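Arginase (RocF) (Helicobacter pylori, PDB 4G3H) probably catalyses the hydrolysis of L-arginine to L-ornithine and urea, at a site that holds two manganese ions. Local coordinates at residues R15-G20 / V48-F53; S89-M94 / A276-E281; F203-I208 / N252-D257; L242-G247 / T285-H290. All coordinates share one frame; numbering follows the deposited sequence.

Contact 1: residues R15-G20 / V48-F53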
loop_
_atom_site.group_PDB
_atom_site.type_symbol
_atom_site.label_atom_id
_atom_site.label_comp_id
_atom_site.label_asym_id
_atom_site.label_seq_id
_atom_site.Cartn_x
_atom_site.Cartn_y
_atom_site.Cartn_z
ATOM N N ARG A 15 15.558 10.917 1.853
ATOM C CA ARG A 15 14.147 10.636 1.584
ATOM C C ARG A 15 13.198 10.926 2.744
ATOM O O ARG A 15 13.262 10.275 3.790
ATOM C CB ARG A 15 14.002 9.178 1.144
ATOM C CG ARG A 15 15.001 8.776 0.060
ATOM C CD ARG A 15 14.848 7.317 -0.343
ATOM N NE ARG A 15 13.762 7.121 -1.296
ATOM C CZ ARG A 15 13.878 7.311 -2.605
ATOM N NH1 ARG A 15 15.037 7.695 -3.120
ATOM N NH2 ARG A 15 12.834 7.126 -3.398
ATOM N N GLY A 16 12.312 11.901 2.542
ATOM C CA GLY A 16 11.350 12.277 3.569
ATOM C C GLY A 16 10.439 11.155 4.051
ATOM O O GLY A 16 10.014 11.150 5.207
ATOM N N THR A 17 10.126 10.207 3.176
ATOM C CA THR A 17 9.267 9.095 3.557
ATOM C C THR A 17 10.025 8.082 4.411
ATOM O O THR A 17 9.449 7.495 5.313
ATOM C CB THR A 17 8.689 8.367 2.327
ATOM O OG1 THR A 17 9.755 8.007 1.445
ATOM C CG2 THR A 17 7.685 9.255 1.596
ATOM N N ASP A 18 11.310 7.877 4.117
ATOM C CA ASP A 18 12.137 6.940 4.880
ATOM C C ASP A 18 12.274 7.443 6.311
ATOM O O ASP A 18 12.327 6.657 7.259
ATOM C CB ASP A 18 13.525 6.797 4.235
ATOM C CG ASP A 18 13.538 5.798 3.086
ATOM O OD1 ASP A 18 12.455 5.476 2.563
ATOM O OD2 ASP A 18 14.628 5.335 2.690
ATOM N N LYS A 19 12.324 8.765 6.465
ATOM C CA LYS A 19 12.425 9.370 7.785
ATOM C C LYS A 19 11.093 9.160 8.486
ATOM O O LYS A 19 11.041 8.960 9.699
ATOM C CB LYS A 19 12.748 10.864 7.672
ATOM C CG LYS A 19 14.138 11.132 7.103
ATOM C CD LYS A 19 14.515 12.606 7.151
ATOM C CE LYS A 19 15.928 12.816 6.631
ATOM N NZ LYS A 19 16.333 14.247 6.657
ATOM N N GLY A 20 10.011 9.195 7.712
ATOM C CA GLY A 20 8.700 8.970 8.291
ATOM C C GLY A 20 8.649 7.571 8.874
ATOM O O GLY A 20 8.206 7.366 10.010
ATOM N N VAL A 48 13.684 -3.766 5.837
ATOM C CA VAL A 48 13.808 -4.319 4.494
ATOM C C VAL A 48 14.281 -3.206 3.566
ATOM O O VAL A 48 13.670 -2.137 3.507
ATOM C CB VAL A 48 12.455 -4.880 3.988
ATOM C CG1 VAL A 48 12.581 -5.329 2.531
ATOM C CG2 VAL A 48 12.028 -6.052 4.859
ATOM N N LEU A 49 15.382 -3.455 2.861
ATOM C CA LEU A 49 15.947 -2.475 1.948
ATOM C C LEU A 49 15.297 -2.536 0.573
ATOM O O LEU A 49 14.911 -3.606 0.095
ATOM C CB LEU A 49 17.457 -2.688 1.810
ATOM C CG LEU A 49 18.265 -2.651 3.112
ATOM C CD1 LEU A 49 19.743 -2.785 2.787
ATOM C CD2 LEU A 49 17.997 -1.345 3.867
ATOM N N TYR A 50 15.172 -1.377 -0.062
ATOM C CA TYR A 50 14.573 -1.311 -1.384
ATOM C C TYR A 50 15.374 -0.400 -2.298
ATOM O O TYR A 50 16.218 0.374 -1.847
ATOM C CB TYR A 50 13.117 -0.825 -1.290
ATOM C CG TYR A 50 12.941 0.638 -0.920
ATOM C CD1 TYR A 50 12.933 1.628 -1.904
ATOM C CD2 TYR A 50 12.775 1.029 0.411
ATOM C CE1 TYR A 50 12.761 2.981 -1.575
ATOM C CE2 TYR A 50 12.604 2.385 0.756
ATOM C CZ TYR A 50 12.596 3.349 -0.245
ATOM O OH TYR A 50 12.402 4.680 0.065
ATOM N N LYS A 51 15.099 -0.509 -3.591
ATOM C CA LYS A 51 15.767 0.286 -4.603
ATOM C C LYS A 51 14.679 1.049 -5.345
ATOM O O LYS A 51 13.669 0.471 -5.740
ATOM C CB LYS A 51 16.514 -0.626 -5.572
ATOM C CG LYS A 51 17.518 0.090 -6.446
ATOM C CD LYS A 51 18.210 -0.886 -7.372
ATOM C CE LYS A 51 19.548 -0.344 -7.817
ATOM N NZ LYS A 51 20.450 -0.176 -6.646
ATOM N N GLU A 52 14.877 2.348 -5.525
ATOM C CA GLU A 52 13.891 3.168 -6.219
ATOM C C GLU A 52 13.860 2.848 -7.713
ATOM O O GLU A 52 14.900 2.684 -8.344
ATOM C CB GLU A 52 14.215 4.648 -6.034
ATOM C CG GLU A 52 13.265 5.567 -6.777
ATOM C CD GLU A 52 13.711 7.016 -6.758
ATOM O OE1 GLU A 52 12.968 7.868 -7.289
ATOM O OE2 GLU A 52 14.801 7.303 -6.220
ATOM N N PHE A 53 12.661 2.760 -8.275
ATOM C CA PHE A 53 12.514 2.473 -9.697
ATOM C C PHE A 53 12.515 3.789 -10.475
ATOM O O PHE A 53 11.621 4.619 -10.301
ATOM C CB PHE A 53 11.212 1.706 -9.949
ATOM C CG PHE A 53 11.022 1.281 -11.378
ATOM C CD1 PHE A 53 12.109 0.880 -12.154
ATOM C CD2 PHE A 53 9.750 1.245 -11.938
ATOM C CE1 PHE A 53 11.930 0.449 -13.469
ATOM C CE2 PHE A 53 9.560 0.815 -13.253
ATOM C CZ PHE A 53 10.652 0.415 -14.020
#
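Tyr50 and Arg15 carry most of this contact, with Glu52 as the third partner, and the two backbones stay well apart while long side chains bridge them. Tyr50 ends the edge strand 44-50. Its ring starts in the crowded position between the backbone N and the carbonyl carbon (chi1 71°), which brings the hydroxyl to the first turn of helix 16-30. There it meets Asp18 tip to tip: Tyr50 OH donates to Asp18 OD1 over 2.6 Å, and Asp18 OD1 accepts on its syn lone pair, its carboxylate standing almost upright to the ring. The same hydroxyl accepts a weak bond from Arg15, whose NE lies 3.1 Å from Tyr50 OH but points its hydrogen well off line. Arg15, just before the helix, has a chain long enough to cross the gap, and its bend at chi3 lets NE meet Tyr50 and NH1 meet Glu52. Arg15 NH1 forms a salt bridge with Glu52 OE2 at 3.1 Å. The oxygen lies near the guanidinium plane, yet the nitrogen reaches it from above the carboxylate plane, because the two flat groups are steeply inclined to each other. Glu52 can reach this far because its chain is extended, with CG anti to the backbone N. Arg15 NH2 has its own salt bridge to Glu90, and Asp18 is also held by Ser89 OG and the amide of Ala8. With tyrosine, serine and a backbone N-H all gripping its carboxylate, Asp18 is probably ionised, while Arg15, shared by two glutamates, would offset part of the negative charge of both.

Contact 2: residues S89-M94 / A276-E281; sequences SEHANM and AVEVTE
Packing is tightest where Thr280, last residue of strand 274-280, meets His91. Thr280 CG2 sits squarely over one face of the imidazole, 3.6 Å from the ring centroid, as a CH-pi contact. Threonine can do this because OG1 stands anti to the backbone N, leaving the methyl to face the ring. Thr280 OG1 lies 3.0 Å from Ser89 O, where it may form a weak bond, and Ser88 OG competes for it. The same carbonyl accepts from Glu281 N at 3.2 Å. The bent chain of Glu281 folds back so that its OE2 takes the N-H of His91, a nearly straight bond of 2.8 Å. Deeper in, the buried carboxylate of Glu278, which is hydrogen-bonded to Tyr230 and Ser88, presses its OE1 to 3.3 Å from Met94 CG. The Ser89 N side is looser: a water there accepts from Ser89 N and donates to Val279 O, joining two backbone atoms. Glu90, partly exposed, turns away towards Arg15. The imidazole comes to about 2 Å from a bound manganese, beside the ligands Asp116 and Asp120, consistent with coordination. Thr280 and Glu281 would then probably act as a second shell, Thr280 packing on the ring and Glu281 holding the backbone N-H.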
loop_
_atom_site.group_PDB
_atom_site.type_symbol
_atom_site.label_atom_id
_atom_site.label_comp_id
_atom_site.label_asym_id
_atom_site.label_seq_id
_atom_site.Cartn_x
_atom_site.Cartn_y
_atom_site.Cartn_z
ATOM N N SER A 89 7.127 2.985 2.961
ATOM C CA SER A 89 7.676 4.234 2.812
ATOM C C SER A 89 7.065 4.981 1.663
ATOM O O SER A 89 6.518 5.726 1.864
ATOM C CB SER A 89 9.176 4.197 2.624
ATOM O OG SER A 89 9.794 5.308 2.677
ATOM N N GLU A 90 7.206 4.523 0.504
ATOM C CA GLU A 90 6.667 4.996 -0.685
ATOM C C GLU A 90 5.780 4.055 -1.422
ATOM O O GLU A 90 6.069 3.011 -1.438
ATOM C CB GLU A 90 7.731 5.688 -1.532
ATOM C CG GLU A 90 8.806 4.940 -2.008
ATOM C CD GLU A 90 9.835 5.783 -2.741
ATOM O OE1 GLU A 90 10.547 6.606 -2.235
ATOM O OE2 GLU A 90 10.000 5.546 -3.844
ATOM N N HIS A 91 4.634 4.510 -1.918
ATOM C CA HIS A 91 3.735 3.582 -2.571
ATOM C C HIS A 91 4.310 2.753 -3.704
ATOM O O HIS A 91 3.852 1.640 -3.940
ATOM C CB HIS A 91 2.468 4.292 -3.050
ATOM C CG HIS A 91 1.212 3.587 -2.646
ATOM N ND1 HIS A 91 1.203 2.271 -2.232
ATOM C CD2 HIS A 91 -0.069 4.011 -2.575
ATOM C CE1 HIS A 91 -0.031 1.918 -1.921
ATOM N NE2 HIS A 91 -0.822 2.957 -2.120
ATOM N N ALA A 92 5.312 3.266 -4.403
ATOM C CA ALA A 92 5.898 2.509 -5.501
ATOM C C ALA A 92 6.412 1.149 -5.030
ATOM O O ALA A 92 6.436 0.199 -5.807
ATOM C CB ALA A 92 7.032 3.303 -6.153
ATOM N N ASN A 93 6.808 1.054 -3.759
ATOM C CA ASN A 93 7.320 -0.209 -3.211
ATOM C C ASN A 93 6.245 -1.286 -3.100
ATOM O O ASN A 93 6.549 -2.460 -2.884
ATOM C CB ASN A 93 7.946 0.008 -1.829
ATOM C CG ASN A 93 9.195 0.863 -1.880
ATOM O OD1 ASN A 93 9.953 0.813 -2.846
ATOM N ND2 ASN A 93 9.428 1.641 -0.824
ATOM N N MET A 94 4.988 -0.878 -3.241
ATOM C CA MET A 94 3.871 -1.806 -3.154
ATOM C C MET A 94 3.996 -2.913 -4.204
ATOM O O MET A 94 3.564 -4.037 -3.977
ATOM C CB MET A 94 2.548 -1.044 -3.325
ATOM C CG MET A 94 1.290 -1.890 -3.236
ATOM S SD MET A 94 0.716 -2.501 -4.848
ATOM C CE MET A 94 -0.739 -3.464 -4.349
ATOM N N ALA A 276 -2.691 -8.887 5.290
ATOM C CA ALA A 276 -1.639 -7.885 5.404
ATOM C C ALA A 276 -2.156 -6.469 5.268
ATOM O O ALA A 276 -3.156 -6.221 4.589
ATOM C CB ALA A 276 -0.540 -8.136 4.362
ATOM N N VAL A 277 -1.473 -5.543 5.937
ATOM C CA VAL A 277 -1.818 -4.137 5.854
ATOM C C VAL A 277 -0.555 -3.321 5.615
ATOM O O VAL A 277 0.461 -3.487 6.306
ATOM C CB VAL A 277 -2.508 -3.618 7.122
ATOM C CG1 VAL A 277 -2.781 -2.132 6.968
ATOM C CG2 VAL A 277 -3.826 -4.373 7.361
ATOM N N GLU A 278 -0.632 -2.449 4.617
ATOM C CA GLU A 278 0.466 -1.579 4.240
ATOM C C GLU A 278 0.021 -0.127 4.438
ATOM O O GLU A 278 -1.046 0.268 3.953
ATOM C CB GLU A 278 0.810 -1.806 2.762
ATOM C CG GLU A 278 1.934 -0.936 2.209
ATOM C CD GLU A 278 1.881 -0.806 0.690
ATOM O OE1 GLU A 278 1.229 -1.643 0.031
ATOM O OE2 GLU A 278 2.500 0.133 0.149
ATOM N N VAL A 279 0.814 0.657 5.163
ATOM C CA VAL A 279 0.498 2.075 5.369
ATOM C C VAL A 279 1.708 2.790 4.803
ATOM O O VAL A 279 2.843 2.495 5.171
ATOM C CB VAL A 279 0.290 2.430 6.863
ATOM C CG1 VAL A 279 -0.048 3.916 6.999
ATOM C CG2 VAL A 279 -0.847 1.600 7.443
ATOM N N THR A 280 1.472 3.731 3.901
ATOM C CA THR A 280 2.577 4.385 3.222
ATOM C C THR A 280 2.406 5.882 2.982
ATOM O O THR A 280 1.352 6.458 3.243
ATOM C CB THR A 280 2.785 3.689 1.857
ATOM O OG1 THR A 280 4.034 4.080 1.280
ATOM C CG2 THR A 280 1.644 4.068 0.909
ATOM N N GLU A 281 3.471 6.495 2.473
ATOM C CA GLU A 281 3.499 7.916 2.145
ATOM C C GLU A 281 3.383 8.870 3.327
ATOM O O GLU A 281 2.636 9.851 3.285
ATOM C CB GLU A 281 2.418 8.239 1.106
ATOM C CG GLU A 281 2.616 7.560 -0.258
ATOM C CD GLU A 281 3.899 7.989 -0.972
ATOM O OE1 GLU A 281 4.429 9.075 -0.664
ATOM O OE2 GLU A 281 4.372 7.247 -1.857
HETATM O O HOH W 1 5.497 3.745 5.365
#

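Contact 3: residues F203-I208 / N252-D257; sequences FSVDAI and NGLSFD
Asn252 opens the segment in a left-handed backbone conformation, one that asparagine tolerates well, and this turns its carbonyl towards the start of helix 205-210. Its O lies 3.2 Å from Val205 CG2, while the amide side chain stays on the exposed side. Gly253 offers only backbone: its O comes to 3.7 Å from Val205 CG1, and its N is held by Asp239 OD1. Val205 suits this place because its short, branched side chain lays both methyls against the backbone, CG1 anti to its own N and CG2 beside it. Leu254 follows and makes the apolar part of the contact. Its CG is anti to the carbonyl carbon, and the CD2 branch reaches the helix, 3.8 Å from Ile208 CG2 and 4.0 Å from Val205 CG1. Valine and isoleucine lie three residues apart in the helix, so both side chains face this one methyl, and the Ile208 and Leu254 chains cross at about a right angle. Ser255 is then the N-cap of helix 256-269. Its OG accepts from a backbone N in the first turn and its own N donates to Glu258 OE2, consistent with a capping box. The whole joins two helix starts of the alpha/beta arginase fold, one just after the edge strand 202-203 of its parallel sheet.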
loop_
_atom_site.group_PDB
_atom_site.type_symbol
_atom_site.label_atom_id
_atom_site.label_comp_id
_atom_site.label_asym_id
_atom_site.label_seq_id
_atom_site.Cartn_x
_atom_site.Cartn_y
_atom_site.Cartn_z
ATOM N N PHE A 203 -14.787 3.909 -5.111
ATOM C CA PHE A 203 -15.674 4.654 -4.228
ATOM C C PHE A 203 -15.043 5.995 -3.892
ATOM O O PHE A 203 -14.034 6.060 -3.193
ATOM C CB PHE A 203 -15.947 3.842 -2.961
ATOM C CG PHE A 203 -16.629 2.526 -3.229
ATOM C CD1 PHE A 203 -17.947 2.489 -3.682
ATOM C CD2 PHE A 203 -15.947 1.322 -3.050
ATOM C CE1 PHE A 203 -18.575 1.270 -3.953
ATOM C CE2 PHE A 203 -16.564 0.097 -3.319
ATOM C CZ PHE A 203 -17.879 0.069 -3.770
ATOM N N SER A 204 -15.646 7.065 -4.404
ATOM C CA SER A 204 -15.131 8.415 -4.191
ATOM C C SER A 204 -15.303 8.915 -2.771
ATOM O O SER A 204 -16.032 8.329 -1.977
ATOM C CB SER A 204 -15.823 9.398 -5.134
ATOM O OG SER A 204 -17.187 9.562 -4.777
ATOM N N VAL A 205 -14.630 10.021 -2.476
ATOM C CA VAL A 205 -14.706 10.662 -1.180
ATOM C C VAL A 205 -16.158 10.946 -0.808
ATOM O O VAL A 205 -16.558 10.759 0.340
ATOM C CB VAL A 205 -13.932 12.005 -1.180
ATOM C CG1 VAL A 205 -14.221 12.771 0.106
ATOM C CG2 VAL A 205 -12.428 11.746 -1.325
ATOM N N ASP A 206 -16.944 11.400 -1.783
ATOM C CA ASP A 206 -18.348 11.723 -1.547
ATOM C C ASP A 206 -19.210 10.500 -1.241
ATOM O O ASP A 206 -20.060 10.552 -0.353
ATOM C CB ASP A 206 -18.931 12.477 -2.747
ATOM C CG ASP A 206 -18.279 13.835 -2.960
ATOM O OD1 ASP A 206 -18.219 14.630 -1.999
ATOM O OD2 ASP A 206 -17.828 14.115 -4.090
ATOM N N ALA A 207 -19.003 9.404 -1.967
ATOM C CA ALA A 207 -19.781 8.192 -1.720
ATOM C C ALA A 207 -19.484 7.680 -0.317
ATOM O O ALA A 207 -20.381 7.229 0.393
ATOM C CB ALA A 207 -19.439 7.113 -2.748
ATOM N N ILE A 208 -18.214 7.751 0.071
ATOM C CA ILE A 208 -17.782 7.303 1.387
ATOM C C ILE A 208 -18.403 8.184 2.465
ATOM O O ILE A 208 -18.891 7.694 3.479
ATOM C CB ILE A 208 -16.234 7.357 1.510
ATOM C CG1 ILE A 208 -15.602 6.297 0.596
ATOM C CG2 ILE A 208 -15.812 7.153 2.955
ATOM C CD1 ILE A 208 -14.102 6.449 0.407
ATOM N N ASN A 252 -10.097 17.934 -1.416
ATOM C CA ASN A 252 -11.348 17.189 -1.468
ATOM C C ASN A 252 -11.169 15.743 -1.014
ATOM O O ASN A 252 -11.693 14.808 -1.627
ATOM C CB ASN A 252 -11.918 17.250 -2.887
ATOM C CG ASN A 252 -12.086 18.681 -3.379
ATOM O OD1 ASN A 252 -11.658 19.028 -4.482
ATOM N ND2 ASN A 252 -12.710 19.520 -2.558
ATOM N N GLY A 253 -10.427 15.571 0.077
ATOM C CA GLY A 253 -10.194 14.242 0.614
ATOM C C GLY A 253 -11.018 13.967 1.856
ATOM O O GLY A 253 -11.920 14.736 2.212
ATOM N N LEU A 254 -10.709 12.858 2.518
ATOM C CA LEU A 254 -11.416 12.473 3.728
ATOM C C LEU A 254 -10.852 13.202 4.931
ATOM O O LEU A 254 -9.716 13.677 4.910
ATOM C CB LEU A 254 -11.282 10.969 3.980
ATOM C CG LEU A 254 -11.963 10.004 3.016
ATOM C CD1 LEU A 254 -11.603 8.584 3.433
ATOM C CD2 LEU A 254 -13.478 10.211 3.037
ATOM N N SER A 255 -11.662 13.280 5.978
ATOM C CA SER A 255 -11.248 13.895 7.227
ATOM C C SER A 255 -10.570 12.770 7.999
ATOM O O SER A 255 -10.733 11.597 7.668
ATOM C CB SER A 255 -12.460 14.361 8.016
ATOM O OG SER A 255 -13.194 13.241 8.494
ATOM N N PHE A 256 -9.817 13.123 9.030
ATOM C CA PHE A 256 -9.138 12.134 9.851
ATOM C C PHE A 256 -10.144 11.132 10.439
ATOM O O PHE A 256 -9.909 9.922 10.419
ATOM C CB PHE A 256 -8.372 12.853 10.965
ATOM C CG PHE A 256 -7.740 11.936 11.972
ATOM C CD1 PHE A 256 -6.872 10.929 11.572
ATOM C CD2 PHE A 256 -7.989 12.109 13.332
ATOM C CE1 PHE A 256 -6.256 10.106 12.511
ATOM C CE2 PHE A 256 -7.380 11.294 14.281
ATOM C CZ PHE A 256 -6.510 10.289 13.874
ATOM N N ASP A 257 -11.270 11.631 10.947
ATOM C CA ASP A 257 -12.294 10.760 11.540
ATOM C C ASP A 257 -13.002 9.879 10.514
ATOM O O ASP A 257 -13.389 8.743 10.818
ATOM C CB ASP A 257 -13.329 11.590 12.303
ATOM C CG ASP A 257 -12.788 12.125 13.613
ATOM O OD1 ASP A 257 -12.325 11.310 14.438
ATOM O OD2 ASP A 257 -12.829 13.353 13.823
#

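Contact 4: residues L242-G247 / T285-H290; sequences LFTSTG and TVSIKH
The two loops run nearly antiparallel, their touching parts 161° apart in direction, and come closest at Ser245 and Ser287, whose CA atoms are 4.4 Å apart. Thr244 is the most deeply engaged residue. Its OG1 occupies the crowded position between the backbone N and the carbonyl carbon, and from there accepts the N-H of Ile288 at 3.1 Å in a nearly straight bond. The other branch of the threonine is equally useful: Thr244 CG2 packs 3.5 Å from Ile288 CG1, the two side chains crossing at about a right angle. One residue thus meets both the polar backbone and the apolar side chain of its partner. Ser287 OG, anti to its own backbone N, accepts from Lys289 N over 3.1 Å, forming an ST turn that bends the second loop. Lys289 then stretches out, its chain extended beyond CG, until NZ donates to Leu242 O at 2.9 Å from above the carbonyl plane. At the opposite end of the contact Val286, though exposed, lays CG2 against backbone carbonyls, 3.5 Å from Thr246 O. Ser245, the centre of an inverse gamma turn, places its OG 3.2 Å from Ser287 CB. Glu294, in the first turn of helix 293-309, joins the loops: its carboxylate bonds Ser245 OG, Ser287 OG and the N of Thr244. The loops follow the adjacent parallel strands 228-234 and 274-280, and Phe243 packs onto helix 293-309, while Thr246 OG1 bonds to Glu281 O close to the manganese ligands Asp234 and Asp236.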
loop_
_atom_site.group_PDB
_atom_site.type_symbol
_atom_site.label_atom_id
_atom_site.label_comp_id
_atom_site.label_asym_id
_atom_site.label_seq_id
_atom_site.Cartn_x
_atom_site.Cartn_y
_atom_site.Cartn_z
ATOM N N LEU A 242 -6.086 19.238 5.393
ATOM C CA LEU A 242 -6.111 18.699 6.748
ATOM C C LEU A 242 -4.845 17.920 7.119
ATOM O O LEU A 242 -4.379 18.007 8.257
ATOM C CB LEU A 242 -7.346 17.804 6.935
ATOM C CG LEU A 242 -8.703 18.476 7.210
ATOM C CD1 LEU A 242 -8.912 19.673 6.301
ATOM C CD2 LEU A 242 -9.822 17.458 7.016
ATOM N N PHE A 243 -4.292 17.165 6.171
ATOM C CA PHE A 243 -3.088 16.373 6.433
ATOM C C PHE A 243 -2.018 16.754 5.423
ATOM O O PHE A 243 -2.162 16.502 4.228
ATOM C CB PHE A 243 -3.395 14.879 6.322
ATOM C CG PHE A 243 -2.298 14.000 6.846
ATOM C CD1 PHE A 243 -2.142 13.799 8.218
ATOM C CD2 PHE A 243 -1.409 13.384 5.975
ATOM C CE1 PHE A 243 -1.114 12.993 8.715
ATOM C CE2 PHE A 243 -0.376 12.576 6.464
ATOM C CZ PHE A 243 -0.231 12.384 7.833
ATOM N N THR A 244 -0.932 17.348 5.906
ATOM C CA THR A 244 0.122 17.807 5.013
ATOM C C THR A 244 1.428 17.020 5.020
ATOM O O THR A 244 2.311 17.289 4.206
ATOM C CB THR A 244 0.445 19.294 5.292
ATOM O OG1 THR A 244 1.071 19.417 6.578
ATOM C CG2 THR A 244 -0.846 20.127 5.281
ATOM N N SER A 245 1.560 16.052 5.922
ATOM C CA SER A 245 2.789 15.263 5.985
ATOM C C SER A 245 2.822 14.142 4.947
ATOM O O SER A 245 3.051 12.978 5.275
ATOM C CB SER A 245 2.970 14.681 7.387
ATOM O OG SER A 245 3.242 15.715 8.316
ATOM N N THR A 246 2.596 14.507 3.690
ATOM C CA THR A 246 2.598 13.549 2.600
ATOM C C THR A 246 3.085 14.265 1.335
ATOM O O THR A 246 2.827 15.458 1.142
ATOM C CB THR A 246 1.179 12.940 2.401
ATOM O OG1 THR A 246 1.266 11.790 1.556
ATOM C CG2 THR A 246 0.230 13.953 1.784
ATOM N N GLY A 247 3.794 13.533 0.484
ATOM C CA GLY A 247 4.353 14.106 -0.729
ATOM C C GLY A 247 3.440 14.705 -1.781
ATOM O O GLY A 247 3.773 15.734 -2.368
ATOM N N THR A 285 8.733 15.627 6.702
ATOM C CA THR A 285 9.577 16.755 6.309
ATOM C C THR A 285 8.884 17.808 5.446
ATOM O O THR A 285 9.346 18.948 5.387
ATOM C CB THR A 285 10.863 16.294 5.569
ATOM O OG1 THR A 285 10.517 15.725 4.304
ATOM C CG2 THR A 285 11.615 15.261 6.387
ATOM N N VAL A 286 7.791 17.441 4.777
ATOM C CA VAL A 286 7.072 18.396 3.937
ATOM C C VAL A 286 5.858 19.005 4.635
ATOM O O VAL A 286 5.106 19.769 4.032
ATOM C CB VAL A 286 6.601 17.760 2.597
ATOM C CG1 VAL A 286 7.806 17.367 1.761
ATOM C CG2 VAL A 286 5.707 16.548 2.864
ATOM N N SER A 287 5.663 18.675 5.905
ATOM C CA SER A 287 4.522 19.225 6.632
ATOM C C SER A 287 4.630 20.740 6.750
ATOM O O SER A 287 5.721 21.280 6.930
ATOM C CB SER A 287 4.428 18.624 8.028
ATOM O OG SER A 287 3.450 19.312 8.785
ATOM N N ILE A 288 3.494 21.421 6.644
ATOM C CA ILE A 288 3.470 22.874 6.744
ATOM C C ILE A 288 3.067 23.301 8.148
ATOM O O ILE A 288 2.933 24.486 8.431
ATOM C CB ILE A 288 2.483 23.498 5.735
ATOM C CG1 ILE A 288 1.060 23.024 6.030
ATOM C CG2 ILE A 288 2.879 23.115 4.323
ATOM C CD1 ILE A 288 0.024 23.580 5.078
ATOM N N LYS A 289 2.869 22.327 9.029
ATOM C CA LYS A 289 2.488 22.626 10.402
ATOM C C LYS A 289 3.705 22.553 11.310
ATOM O O LYS A 289 4.741 22.011 10.936
ATOM C CB LYS A 289 1.415 21.648 10.876
ATOM C CG LYS A 289 0.143 21.707 10.050
ATOM C CD LYS A 289 -0.899 20.732 10.556
ATOM C CE LYS A 289 -2.129 20.754 9.668
ATOM N NZ LYS A 289 -3.150 19.783 10.129
ATOM N N HIS A 290 3.582 23.113 12.504
ATOM C CA HIS A 290 4.691 23.101 13.441
ATOM C C HIS A 290 4.236 22.557 14.784
ATOM O O HIS A 290 4.268 23.250 15.802
ATOM C CB HIS A 290 5.261 24.512 13.589
ATOM C CG HIS A 290 5.777 25.087 12.306
ATOM N ND1 HIS A 290 6.765 24.479 11.563
ATOM C CD2 HIS A 290 5.435 26.209 11.631
ATOM C CE1 HIS A 290 7.010 25.201 10.484
ATOM N NE2 HIS A 290 6.216 26.256 10.500
#

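From the N terminus, contact 1 is complete first, closing the excursion of helix 16-30 and strand 44-50. Contact 2 opens afterwards at 89-94 and closes only at 276-281, after 181 intervening residues, joining the ends of the neighbouring strands 84-87 and 274-280. Contact 3 opens and closes within that span, near the edge strand 202-203. Contact 4 crosses both: it opens at 242-247, before contact 3 has closed, and finishes at 285-290, beyond contact 2. Contacts 1 and 2 touch through polar side chains, contact 2 meets contact 4 near the metal site, and contact 4 also packs against contacts 1 and 3. Together they tie both edges of the parallel sheet to its central strands and loops.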